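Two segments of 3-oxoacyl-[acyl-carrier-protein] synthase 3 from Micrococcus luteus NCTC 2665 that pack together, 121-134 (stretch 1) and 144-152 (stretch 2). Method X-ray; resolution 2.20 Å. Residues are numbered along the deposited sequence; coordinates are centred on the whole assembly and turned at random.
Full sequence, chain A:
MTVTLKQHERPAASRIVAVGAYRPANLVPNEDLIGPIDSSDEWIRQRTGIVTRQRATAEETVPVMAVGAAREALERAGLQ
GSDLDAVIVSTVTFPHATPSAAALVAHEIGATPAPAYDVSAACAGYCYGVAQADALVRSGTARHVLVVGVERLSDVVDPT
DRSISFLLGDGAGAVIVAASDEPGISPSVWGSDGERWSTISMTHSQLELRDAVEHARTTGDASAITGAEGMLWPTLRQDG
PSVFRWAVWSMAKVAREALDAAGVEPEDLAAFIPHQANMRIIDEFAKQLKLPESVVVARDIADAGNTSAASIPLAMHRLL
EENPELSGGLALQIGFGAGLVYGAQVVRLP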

ATOM      1  N   ALA A 121       3.392   0.104  -5.389  1.00 15.85           N
ATOM      2  CA  ALA A 121       4.366   0.901  -6.120  1.00 15.00           C
ATOM      3  C   ALA A 121       5.038   0.049  -7.189  1.00 16.86           C
ATOM      4  O   ALA A 121       6.220   0.255  -7.553  1.00 13.95           O
ATOM      5  N   ALA A 122       4.273  -0.921  -7.685  1.00 16.19           N
ATOM      6  CA  ALA A 122       4.688  -1.695  -8.843  1.00 16.94           C
ATOM      7  C   ALA A 122       6.095  -2.255  -8.662  1.00 18.29           C
ATOM      8  O   ALA A 122       6.464  -2.688  -7.555  1.00 20.21           O
ATOM      9  N   CYS A 123       6.880  -2.228  -9.744  1.00 17.66           N
ATOM     10  CA  CYS A 123       8.234  -2.787  -9.738  1.00 22.08           C
ATOM     11  C   CYS A 123       9.189  -1.947  -8.896  1.00 20.87           C
ATOM     12  O   CYS A 123      10.282  -2.400  -8.569  1.00 22.09           O
ATOM     13  N   ALA A 124       8.795  -0.722  -8.550  1.00 12.81           N
ATOM     14  CA  ALA A 124       9.633   0.083  -7.666  1.00 13.93           C
ATOM     15  C   ALA A 124       9.300  -0.238  -6.212  1.00 15.62           C
ATOM     16  O   ALA A 124       9.870   0.347  -5.294  1.00 19.56           O
ATOM     17  N   GLY A 125       8.385  -1.185  -6.013  1.00 17.24           N
ATOM     18  CA  GLY A 125       7.818  -1.459  -4.699  1.00 16.65           C
ATOM     19  C   GLY A 125       8.807  -1.823  -3.600  1.00 20.11           C
ATOM     20  O   GLY A 125       8.648  -1.415  -2.441  1.00 19.24           O
ATOM     21  N   TYR A 126       9.822  -2.608  -3.934  1.00 19.21           N
ATOM     22  CA  TYR A 126      10.824  -2.952  -2.935  1.00 16.68           C
ATOM     23  C   TYR A 126      11.650  -1.730  -2.532  1.00 16.10           C
ATOM     24  O   TYR A 126      11.901  -1.521  -1.350  1.00 17.11           O
ATOM     25  N   CYS A 127      12.047  -0.905  -3.501  1.00 15.82           N
ATOM     26  CA  CYS A 127      12.797   0.321  -3.186  1.00 14.79           C
ATOM     27  C   CYS A 127      11.954   1.346  -2.413  1.00 15.93           C
ATOM     28  O   CYS A 127      12.490   2.094  -1.591  1.00 14.17           O
ATOM     29  N   TYR A 128      10.647   1.384  -2.682  1.00 17.27           N
ATOM     30  CA  TYR A 128       9.714   2.207  -1.899  1.00 17.59           C
ATOM     31  C   TYR A 128       9.653   1.630  -0.485  1.00 18.02           C
ATOM     32  O   TYR A 128       9.649   2.365   0.492  1.00 17.26           O
ATOM     33  N   GLY A 129       9.610   0.299  -0.389  1.00 18.32           N
ATOM     34  CA  GLY A 129       9.600  -0.373   0.900  1.00 14.83           C
ATOM     35  C   GLY A 129      10.838  -0.017   1.709  1.00 16.84           C
ATOM     36  O   GLY A 129      10.762   0.241   2.903  1.00 18.35           O
ATOM     37  N   VAL A 130      11.991   0.016   1.050  1.00 19.12           N
ATOM     38  CA  VAL A 130      13.238   0.295   1.749  1.00 16.81           C
ATOM     39  C   VAL A 130      13.261   1.749   2.219  1.00 16.55           C
ATOM     40  O   VAL A 130      13.691   2.026   3.329  1.00 16.89           O
ATOM     41  N   ALA A 131      12.766   2.665   1.385  1.00 16.15           N
ATOM     42  CA  ALA A 131      12.693   4.076   1.764  1.00 16.39           C
ATOM     43  C   ALA A 131      11.855   4.199   3.032  1.00 20.55           C
ATOM     44  O   ALA A 131      12.227   4.897   3.984  1.00 19.25           O
ATOM     45  N   GLN A 132      10.725   3.494   3.048  1.00 20.99           N
ATOM     46  CA  GLN A 132       9.817   3.550   4.188  1.00 22.80           C
ATOM     47  C   GLN A 132      10.464   2.943   5.434  1.00 20.52           C
ATOM     48  O   GLN A 132      10.500   3.562   6.491  1.00 19.55           O
ATOM     49  N   ALA A 133      11.000   1.738   5.278  1.00 19.23           N
ATOM     50  CA  ALA A 133      11.693   1.046   6.358  1.00 22.37           C
ATOM     51  C   ALA A 133      12.805   1.924   6.946  1.00 22.77           C
ATOM     52  O   ALA A 133      12.916   2.076   8.166  1.00 21.30           O
ATOM     53  N   ASP A 134      13.621   2.500   6.069  1.00 21.62           N
ATOM     54  CA  ASP A 134      14.703   3.392   6.486  1.00 20.41           C
ATOM     55  C   ASP A 134      14.141   4.554   7.315  1.00 17.83           C
ATOM     56  O   ASP A 134      14.677   4.906   8.386  1.00 18.82           O
ATOM     57  N   HIS A 144      13.402  -2.908  13.958  1.00 18.90           N
ATOM     58  CA  HIS A 144      13.554  -3.938  12.924  1.00 21.55           C
ATOM     59  C   HIS A 144      12.325  -3.975  11.984  1.00 23.10           C
ATOM     60  O   HIS A 144      11.201  -4.213  12.430  1.00 21.60           O
ATOM     61  N   VAL A 145      12.545  -3.752  10.691  1.00 22.50           N
ATOM     62  CA  VAL A 145      11.448  -3.685   9.730  1.00 21.50           C
ATOM     63  C   VAL A 145      11.674  -4.739   8.673  1.00 22.27           C
ATOM     64  O   VAL A 145      12.773  -4.842   8.095  1.00 19.21           O
ATOM     65  N   LEU A 146      10.646  -5.544   8.438  1.00 16.69           N
ATOM     66  CA  LEU A 146      10.702  -6.536   7.375  1.00 17.09           C
ATOM     67  C   LEU A 146      10.119  -5.932   6.107  1.00 18.36           C
ATOM     68  O   LEU A 146       9.039  -5.358   6.150  1.00 16.92           O
ATOM     69  N   VAL A 147      10.840  -6.038   4.988  1.00 19.37           N
ATOM     70  CA  VAL A 147      10.320  -5.580   3.691  1.00 15.03           C
ATOM     71  C   VAL A 147      10.291  -6.757   2.719  1.00 17.98           C
ATOM     72  O   VAL A 147      11.300  -7.438   2.525  1.00 17.90           O
ATOM     73  N   VAL A 148       9.134  -7.006   2.120  1.00 16.78           N
ATOM     74  CA  VAL A 148       8.991  -8.110   1.196  1.00 18.50           C
ATOM     75  C   VAL A 148       8.481  -7.599  -0.137  1.00 15.82           C
ATOM     76  O   VAL A 148       7.409  -6.999  -0.208  1.00 16.04           O
ATOM     77  N   GLY A 149       9.249  -7.822  -1.196  1.00 15.03           N
ATOM     78  CA  GLY A 149       8.761  -7.561  -2.538  1.00 11.82           C
ATOM     79  C   GLY A 149       8.295  -8.907  -3.047  1.00 20.54           C
ATOM     80  O   GLY A 149       9.076  -9.861  -3.028  1.00 20.31           O
ATOM     81  N   VAL A 150       7.037  -9.012  -3.473  1.00 17.81           N
ATOM     82  CA  VAL A 150       6.475 -10.327  -3.806  1.00 13.15           C
ATOM     83  C   VAL A 150       5.346 -10.214  -4.822  1.00 22.03           C
ATOM     84  O   VAL A 150       4.534  -9.300  -4.753  1.00 20.21           O
ATOM     85  N   GLU A 151       5.314 -11.130  -5.783  1.00 21.43           N
ATOM     86  CA  GLU A 151       4.320 -11.084  -6.839  1.00 22.87           C
ATOM     87  C   GLU A 151       4.041 -12.475  -7.377  1.00 23.59           C
ATOM     88  O   GLU A 151       4.952 -13.292  -7.538  1.00 24.38           O
ATOM     89  N   ARG A 152       2.780 -12.745  -7.673  1.00 23.03           N
ATOM     90  CA  ARG A 152       2.465 -13.840  -8.572  1.00 24.43           C
ATOM     91  C   ARG A 152       1.903 -13.201  -9.840  1.00 23.85           C
ATOM     92  O   ARG A 152       0.693 -13.207 -10.082  1.00 25.59           O
TER

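A buried helix lies nearly antiparallel along a strand in a small, almost wholly apolar contact, built from alanine, valine, glycine and one tyrosine, with a single water joining the two stretches at one end. The axes of helix 125-134 and strand 144-152 run at 168° and approach to 7.8 Å, so the register descends the strand as it climbs the helix: the CA atoms of Tyr126 and Gly149 are 5.1 Å apart, those of Gly129 and Val147 6.0 Å, and those of Ala133 and Val145 5.8 Å. Together the two surfaces bury 289 Å².

Alternation along the strand decides which of its residues take part. Val145, Val147 and Glu151 send their CA-to-CB bonds toward the helix, and Gly149 falls in the same series without a side chain; Leu146 and Val148 point away and touch nothing on the helix.

Val147 is the centre of the contact and has the largest covered area. Its t rotamer (chi1 180°) spreads both methyls over the helix. Val147 CG1 lies 4.2 Å from Tyr126 O, 4.3 Å from Tyr126 CD2 and 4.3 Å from Val130 N, meeting the tyrosine ring obliquely. Val147 CG2 packs 3.7 Å from Gly129 O and 3.6 Å from Ala133 CB. Gly129 makes room for this side chain: a CB placed there would sit only 2.6 Å from Val147 CG1, a clash. The carbonyls of Tyr126 and Gly129 that meet these methyls are already used inside the helix, accepting from Val130 N (2.9 Å from Tyr126 O) and Ala133 N (2.8 Å from Gly129 O), so an apolar neighbour leaves neither without a partner.

One turn beyond Gly129, Ala133 points toward the strand and its single methyl serves two valines. Besides touching Val147, Ala133 CB lies 3.6 Å from CG1 of Val145, which is also in the t rotamer at chi1 180°.

Near the start of the helix, Tyr126 leaves its backbone sideways with chi1 157° (t) and chi2 -93°. Its ring flanks Val147, while its OH is hydrogen-bonded elsewhere in the structure. The close backbone approach here goes with the bare Gly149, where a CB would lie 3.4 Å from Tyr126 CB, a tight fit.

The polar link comes just before the helix. Glu151 points toward stretch 1 with chi1 -55° and chi2 -77°, both m, but its OE2 remains 4.5 Å from Ala122 O. Both atoms are acceptors, and water 1 reconciles them by donating one hydrogen bond to Ala122 O and another to Glu151 OE2, each 2.7 Å from the water oxygen. Ala122 O also accepts from Gly125 N at 2.9 Å, so the water ties the strand to the turn that leads into the helix. The other carboxylate oxygen, Glu151 OE1, is bonded elsewhere in the structure. No direct hydrogen bond crosses between the stretches; apart from the water bridge, the contact consists of close packing, largely apolar.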

ATOM      1  CB  ALA A 121       5.377   1.498  -5.170  1.00 12.25           C
ATOM      2  CB  ALA A 122       4.612  -0.824 -10.104  1.00 15.63           C
ATOM      3  CB  CYS A 123       8.794  -2.937 -11.167  1.00 26.88           C
ATOM      4  SG  CYS A 123       7.710  -3.843 -12.303  1.00 23.12           S
ATOM      5  CB  ALA A 124       9.466   1.576  -7.944  1.00 11.82           C
ATOM      6  CB  TYR A 126      11.713  -4.077  -3.430  1.00 12.83           C
ATOM      7  CG  TYR A 126      13.058  -4.145  -2.751  1.00 12.35           C
ATOM      8  CD1 TYR A 126      14.155  -3.508  -3.303  1.00 14.42           C
ATOM      9  CD2 TYR A 126      13.229  -4.855  -1.574  1.00 12.38           C
ATOM     10  CE1 TYR A 126      15.389  -3.569  -2.709  1.00 17.59           C
ATOM     11  CE2 TYR A 126      14.461  -4.930  -0.965  1.00 16.59           C
ATOM     12  CZ  TYR A 126      15.543  -4.288  -1.549  1.00 17.53           C
ATOM     13  OH  TYR A 126      16.783  -4.329  -0.959  1.00 20.30           O
ATOM     14  CB  CYS A 127      13.399   0.952  -4.449  1.00 11.90           C
ATOM     15  SG  CYS A 127      14.850   0.046  -5.077  1.00 23.22           S
ATOM     16  CB  TYR A 128       8.296   2.222  -2.522  1.00 12.91           C
ATOM     17  CG  TYR A 128       7.995   3.402  -3.429  1.00 15.34           C
ATOM     18  CD1 TYR A 128       8.717   3.610  -4.614  1.00 18.34           C
ATOM     19  CD2 TYR A 128       6.974   4.302  -3.117  1.00 14.21           C
ATOM     20  CE1 TYR A 128       8.440   4.699  -5.458  1.00 15.84           C
ATOM     21  CE2 TYR A 128       6.692   5.397  -3.945  1.00 15.49           C
ATOM     22  CZ  TYR A 128       7.418   5.590  -5.110  1.00 18.97           C
ATOM     23  OH  TYR A 128       7.129   6.669  -5.921  1.00 18.29           O
ATOM     24  CB  VAL A 130      14.468  -0.059   0.877  1.00 13.97           C
ATOM     25  CG1 VAL A 130      15.758   0.513   1.472  1.00 12.42           C
ATOM     26  CG2 VAL A 130      14.570  -1.591   0.712  1.00 11.89           C
ATOM     27  CB  ALA A 131      12.085   4.902   0.642  1.00 14.92           C
ATOM     28  CB  GLN A 132       8.504   2.840   3.848  1.00 19.12           C
ATOM     29  CG  GLN A 132       7.629   3.596   2.864  1.00 16.96           C
ATOM     30  CD  GLN A 132       6.510   2.736   2.330  1.00 18.68           C
ATOM     31  OE1 GLN A 132       5.752   2.149   3.098  1.00 22.58           O
ATOM     32  NE2 GLN A 132       6.405   2.648   1.017  1.00 15.33           N
ATOM     33  CB  ALA A 133      12.268  -0.290   5.848  1.00 17.91           C
ATOM     34  CB  ASP A 134      15.451   3.897   5.242  1.00 20.14           C
ATOM     35  CG  ASP A 134      16.529   4.914   5.573  1.00 26.67           C
ATOM     36  OD1 ASP A 134      17.412   4.613   6.397  1.00 28.27           O
ATOM     37  OD2 ASP A 134      16.500   6.021   5.006  1.00 30.28           O
ATOM     38  CB  HIS A 144      13.749  -5.321  13.552  1.00 16.88           C
ATOM     39  CG  HIS A 144      14.939  -5.425  14.456  1.00 28.58           C
ATOM     40  ND1 HIS A 144      14.857  -5.239  15.820  1.00 31.82           N
ATOM     41  CD2 HIS A 144      16.238  -5.717  14.195  1.00 29.95           C
ATOM     42  CE1 HIS A 144      16.052  -5.407  16.360  1.00 30.45           C
ATOM     43  NE2 HIS A 144      16.905  -5.700  15.394  1.00 31.37           N
ATOM     44  CB  VAL A 145      11.358  -2.277   9.062  1.00 15.88           C
ATOM     45  CG1 VAL A 145      10.203  -2.191   8.037  1.00 12.19           C
ATOM     46  CG2 VAL A 145      11.206  -1.211  10.125  1.00 13.42           C
ATOM     47  CB  LEU A 146       9.899  -7.772   7.772  1.00 17.90           C
ATOM     48  CG  LEU A 146       9.726  -8.815   6.676  1.00 18.61           C
ATOM     49  CD1 LEU A 146      11.047  -9.544   6.367  1.00 13.20           C
ATOM     50  CD2 LEU A 146       8.641  -9.787   7.070  1.00 15.04           C
ATOM     51  CB  VAL A 147      11.182  -4.442   3.086  1.00 14.15           C
ATOM     52  CG1 VAL A 147      10.606  -4.009   1.744  1.00 12.76           C
ATOM     53  CG2 VAL A 147      11.261  -3.272   4.040  1.00 10.96           C
ATOM     54  CB  VAL A 148       8.008  -9.178   1.729  1.00 19.50           C
ATOM     55  CG1 VAL A 148       7.920 -10.326   0.745  1.00 19.25           C
ATOM     56  CG2 VAL A 148       8.494  -9.709   3.053  1.00 21.52           C
ATOM     57  CB  VAL A 150       5.999 -11.093  -2.526  1.00 20.04           C
ATOM     58  CG1 VAL A 150       5.088 -10.224  -1.658  1.00 19.89           C
ATOM     59  CG2 VAL A 150       5.313 -12.407  -2.882  1.00 14.11           C
ATOM     60  CB  GLU A 151       4.819 -10.228  -8.016  1.00 26.12           C
ATOM     61  CG  GLU A 151       5.257  -8.799  -7.698  1.00 22.11           C
ATOM     62  CD  GLU A 151       4.099  -7.846  -7.481  1.00 24.23           C
ATOM     63  OE1 GLU A 151       2.963  -8.304  -7.271  1.00 20.85           O
ATOM     64  OE2 GLU A 151       4.326  -6.623  -7.517  1.00 29.06           O
ATOM     65  CB  ARG A 152       1.497 -14.867  -7.952  1.00 23.39           C
ATOM     66  CG  ARG A 152       1.420 -16.176  -8.784  1.00 23.41           C
ATOM     67  CD  ARG A 152       0.827 -17.358  -8.024  1.00 22.42           C
ATOM     68  NE  ARG A 152      -0.577 -17.157  -7.688  1.00 23.92           N
ATOM     69  CZ  ARG A 152      -1.291 -17.959  -6.900  1.00 30.36           C
ATOM     70  NH1 ARG A 152      -0.737 -19.036  -6.342  1.00 26.96           N
ATOM     71  NH2 ARG A 152      -2.566 -17.670  -6.655  1.00 29.99           N
TER
HETATM   72  O   HOH W   1       4.716  -4.260  -6.252  1.00 20.99           O